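Side-chain contact in endoglycosidase (PDB 6Q64), which probably hydrolyses glycosidic bonds within complex N-glycans, as an endoglycosidase of glycoside hydrolase family 18: residues D315-D320 with G328-Y333. The protein carries 1 engineered substitution. Sequence-based numbering, arbitrary orientation.
Sequences DYATLD and GGIGTY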
ATOM      1  N   ASP A 315      11.957  -4.477 -14.068  1.00 71.69           N
ATOM      2  CA  ASP A 315      11.062  -4.123 -15.185  1.00 66.78           C
ATOM      3  C   ASP A 315       9.949  -3.261 -14.613  1.00 64.49           C
ATOM      4  O   ASP A 315       9.683  -2.172 -15.167  1.00 66.48           O
ATOM      5  CB  ASP A 315      10.486  -5.353 -15.877  1.00 71.41           C
ATOM      6  CG  ASP A 315       9.755  -5.012 -17.165  1.00 72.50           C
ATOM      7  OD1 ASP A 315      10.328  -4.232 -17.991  1.00 66.32           O
ATOM      8  OD2 ASP A 315       8.605  -5.496 -17.303  1.00 70.41           O
ATOM      9  N   TYR A 316       9.354  -3.719 -13.513  1.00 61.05           N
ATOM     10  CA  TYR A 316       8.216  -3.010 -12.882  1.00 59.56           C
ATOM     11  C   TYR A 316       8.648  -1.570 -12.571  1.00 61.91           C
ATOM     12  O   TYR A 316       8.022  -0.585 -12.952  1.00 60.94           O
ATOM     13  CB  TYR A 316       7.707  -3.776 -11.666  1.00 55.45           C
ATOM     14  CG  TYR A 316       6.978  -5.057 -11.967  1.00 56.22           C
ATOM     15  CD1 TYR A 316       7.110  -5.728 -13.177  1.00 64.04           C
ATOM     16  CD2 TYR A 316       6.133  -5.620 -11.029  1.00 56.90           C
ATOM     17  CE1 TYR A 316       6.432  -6.922 -13.446  1.00 64.06           C
ATOM     18  CE2 TYR A 316       5.477  -6.828 -11.259  1.00 58.45           C
ATOM     19  CZ  TYR A 316       5.642  -7.491 -12.462  1.00 62.32           C
ATOM     20  OH  TYR A 316       4.994  -8.667 -12.684  1.00 69.25           O
ATOM     21  N   ALA A 317       9.763  -1.422 -11.892  1.00 68.99           N
ATOM     22  CA  ALA A 317      10.179  -0.098 -11.387  1.00 68.62           C
ATOM     23  C   ALA A 317      10.419   0.846 -12.560  1.00 61.55           C
ATOM     24  O   ALA A 317      10.325   2.044 -12.315  1.00 63.51           O
ATOM     25  CB  ALA A 317      11.419  -0.231 -10.532  1.00 72.29           C
ATOM     26  N   THR A 318      10.790   0.331 -13.735  1.00 55.12           N
ATOM     27  CA  THR A 318      11.225   1.172 -14.875  1.00 60.77           C
ATOM     28  C   THR A 318      10.152   1.176 -15.983  1.00 61.03           C
ATOM     29  O   THR A 318      10.517   1.584 -17.115  1.00 56.06           O
ATOM     30  CB  THR A 318      12.541   0.683 -15.477  1.00 59.38           C
ATOM     31  OG1 THR A 318      12.288  -0.638 -15.928  1.00 62.38           O
ATOM     32  CG2 THR A 318      13.693   0.677 -14.501  1.00 66.44           C
ATOM     33  N   LEU A 319       8.917   0.756 -15.660  1.00 56.88           N
ATOM     34  CA  LEU A 319       7.838   0.436 -16.631  1.00 59.67           C
ATOM     35  C   LEU A 319       7.314   1.728 -17.239  1.00 62.44           C
ATOM     36  O   LEU A 319       6.641   2.475 -16.500  1.00 64.27           O
ATOM     37  CB  LEU A 319       6.703  -0.270 -15.909  1.00 59.68           C
ATOM     38  CG  LEU A 319       5.614  -0.818 -16.811  1.00 62.88           C
ATOM     39  CD1 LEU A 319       6.133  -1.953 -17.648  1.00 65.98           C
ATOM     40  CD2 LEU A 319       4.443  -1.318 -15.998  1.00 65.77           C
ATOM     41  N   ASP A 320       7.700   1.998 -18.490  1.00 63.21           N
ATOM     42  CA  ASP A 320       7.179   3.092 -19.346  1.00 60.07           C
ATOM     43  C   ASP A 320       5.901   2.558 -19.955  1.00 55.90           C
ATOM     44  O   ASP A 320       5.989   1.575 -20.648  1.00 58.78           O
ATOM     45  CB  ASP A 320       8.231   3.487 -20.382  1.00 59.48           C
ATOM     46  CG  ASP A 320       9.393   4.227 -19.729  1.00 62.06           C
ATOM     47  OD1 ASP A 320       9.156   4.785 -18.603  1.00 56.77           O
ATOM     48  OD2 ASP A 320      10.492   4.322 -20.380  1.00 62.47           O
ATOM     49  N   GLY A 328       3.463   4.425 -11.335  1.00 61.04           N
ATOM     50  CA  GLY A 328       3.416   5.291 -10.155  1.00 63.96           C
ATOM     51  C   GLY A 328       4.267   4.749  -9.031  1.00 66.76           C
ATOM     52  O   GLY A 328       4.668   5.566  -8.187  1.00 65.05           O
ATOM     53  N   GLY A 329       4.440   3.426  -8.981  1.00 62.75           N
ATOM     54  CA  GLY A 329       5.293   2.780  -7.990  1.00 61.64           C
ATOM     55  C   GLY A 329       5.341   1.266  -8.073  1.00 63.34           C
ATOM     56  O   GLY A 329       4.590   0.647  -8.830  1.00 69.11           O
ATOM     57  N   ILE A 330       6.215   0.686  -7.256  1.00 63.65           N
ATOM     58  CA  ILE A 330       6.366  -0.780  -7.085  1.00 66.09           C
ATOM     59  C   ILE A 330       6.364  -1.088  -5.592  1.00 63.11           C
ATOM     60  O   ILE A 330       6.597  -0.160  -4.798  1.00 65.39           O
ATOM     61  CB  ILE A 330       7.658  -1.269  -7.747  1.00 68.78           C
ATOM     62  CG1 ILE A 330       8.873  -0.612  -7.105  1.00 71.69           C
ATOM     63  CG2 ILE A 330       7.628  -1.019  -9.243  1.00 71.80           C
ATOM     64  CD1 ILE A 330       9.883  -1.617  -6.709  1.00 82.41           C
ATOM     65  N   GLY A 331       6.095  -2.346  -5.266  1.00 59.48           N
ATOM     66  CA  GLY A 331       6.105  -2.880  -3.901  1.00 64.75           C
ATOM     67  C   GLY A 331       6.322  -4.390  -3.872  1.00 64.18           C
ATOM     68  O   GLY A 331       6.299  -5.055  -4.912  1.00 62.34           O
ATOM     69  N   THR A 332       6.489  -4.925  -2.677  1.00 67.24           N
ATOM     70  CA  THR A 332       6.752  -6.354  -2.432  1.00 65.91           C
ATOM     71  C   THR A 332       5.777  -6.815  -1.367  1.00 67.05           C
ATOM     72  O   THR A 332       5.470  -6.023  -0.462  1.00 63.23           O
ATOM     73  CB  THR A 332       8.201  -6.483  -1.996  1.00 67.29           C
ATOM     74  OG1 THR A 332       8.270  -5.464  -1.000  1.00 70.91           O
ATOM     75  CG2 THR A 332       9.204  -6.246  -3.107  1.00 66.38           C
ATOM     76  N   TYR A 333       5.236  -8.012  -1.553  1.00 75.54           N
ATOM     77  CA  TYR A 333       4.399  -8.722  -0.553  1.00 77.22           C
ATOM     78  C   TYR A 333       5.354  -9.422   0.410  1.00 79.25           C
ATOM     79  O   TYR A 333       6.213 -10.190  -0.070  1.00 73.21           O
ATOM     80  CB  TYR A 333       3.446  -9.679  -1.269  1.00 75.16           C
ATOM     81  CG  TYR A 333       2.609 -10.552  -0.378  1.00 73.88           C
ATOM     82  CD1 TYR A 333       1.625 -10.022   0.435  1.00 74.64           C
ATOM     83  CD2 TYR A 333       2.795 -11.924  -0.371  1.00 78.48           C
ATOM     84  CE1 TYR A 333       0.851 -10.837   1.250  1.00 80.88           C
ATOM     85  CE2 TYR A 333       2.014 -12.759   0.411  1.00 83.36           C
ATOM     86  CZ  TYR A 333       1.042 -12.213   1.229  1.00 86.06           C
ATOM     87  OH  TYR A 333       0.306 -13.060   2.009  1.00 96.63           O
TER
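Next to Tyr316, which packs on Ile330, Asp315 OD2 is hydrogen-bonded to the hydroxyls of both Tyr298 and Thr261, while its OD1 pairs with Ser300. These bonds join helix 311-317 to the start of helix 261-268 and to the segment leading into helix 311-317 itself. The contact itself is apolar and is carried by one methyl group. Ile330 CG2 sits over the face of the peptide joining Tyr316 to Ala317, 3.5 Å from Tyr316 C and 3.4 Å from Ala317 N. The same methyl also lies 3.5 Å from Ala317 CA, with Tyr316 CB and Ala317 CB a little farther off. The backbone turns Tyr316 CB toward the strand; from there CG, anti to the carbonyl carbon (chi1 -71°), carries the ring away to where Tyr316 OH is hydrogen-bonded to Ala255 O. Beyond Ala317 the helix gives way to a turn, where Leu319 N donates to Tyr316 O at 3.2 Å. This is the last beta-alpha-beta crossover of the TIM barrel: helix 311-317 links parallel strands 280-285 and 329-333, and the latter closes the barrel against 72-76. Tyr316 also touches Ile282, and the Ile330 side chain also touches Leu348, Ala351 and Leu352 of helix 346-358.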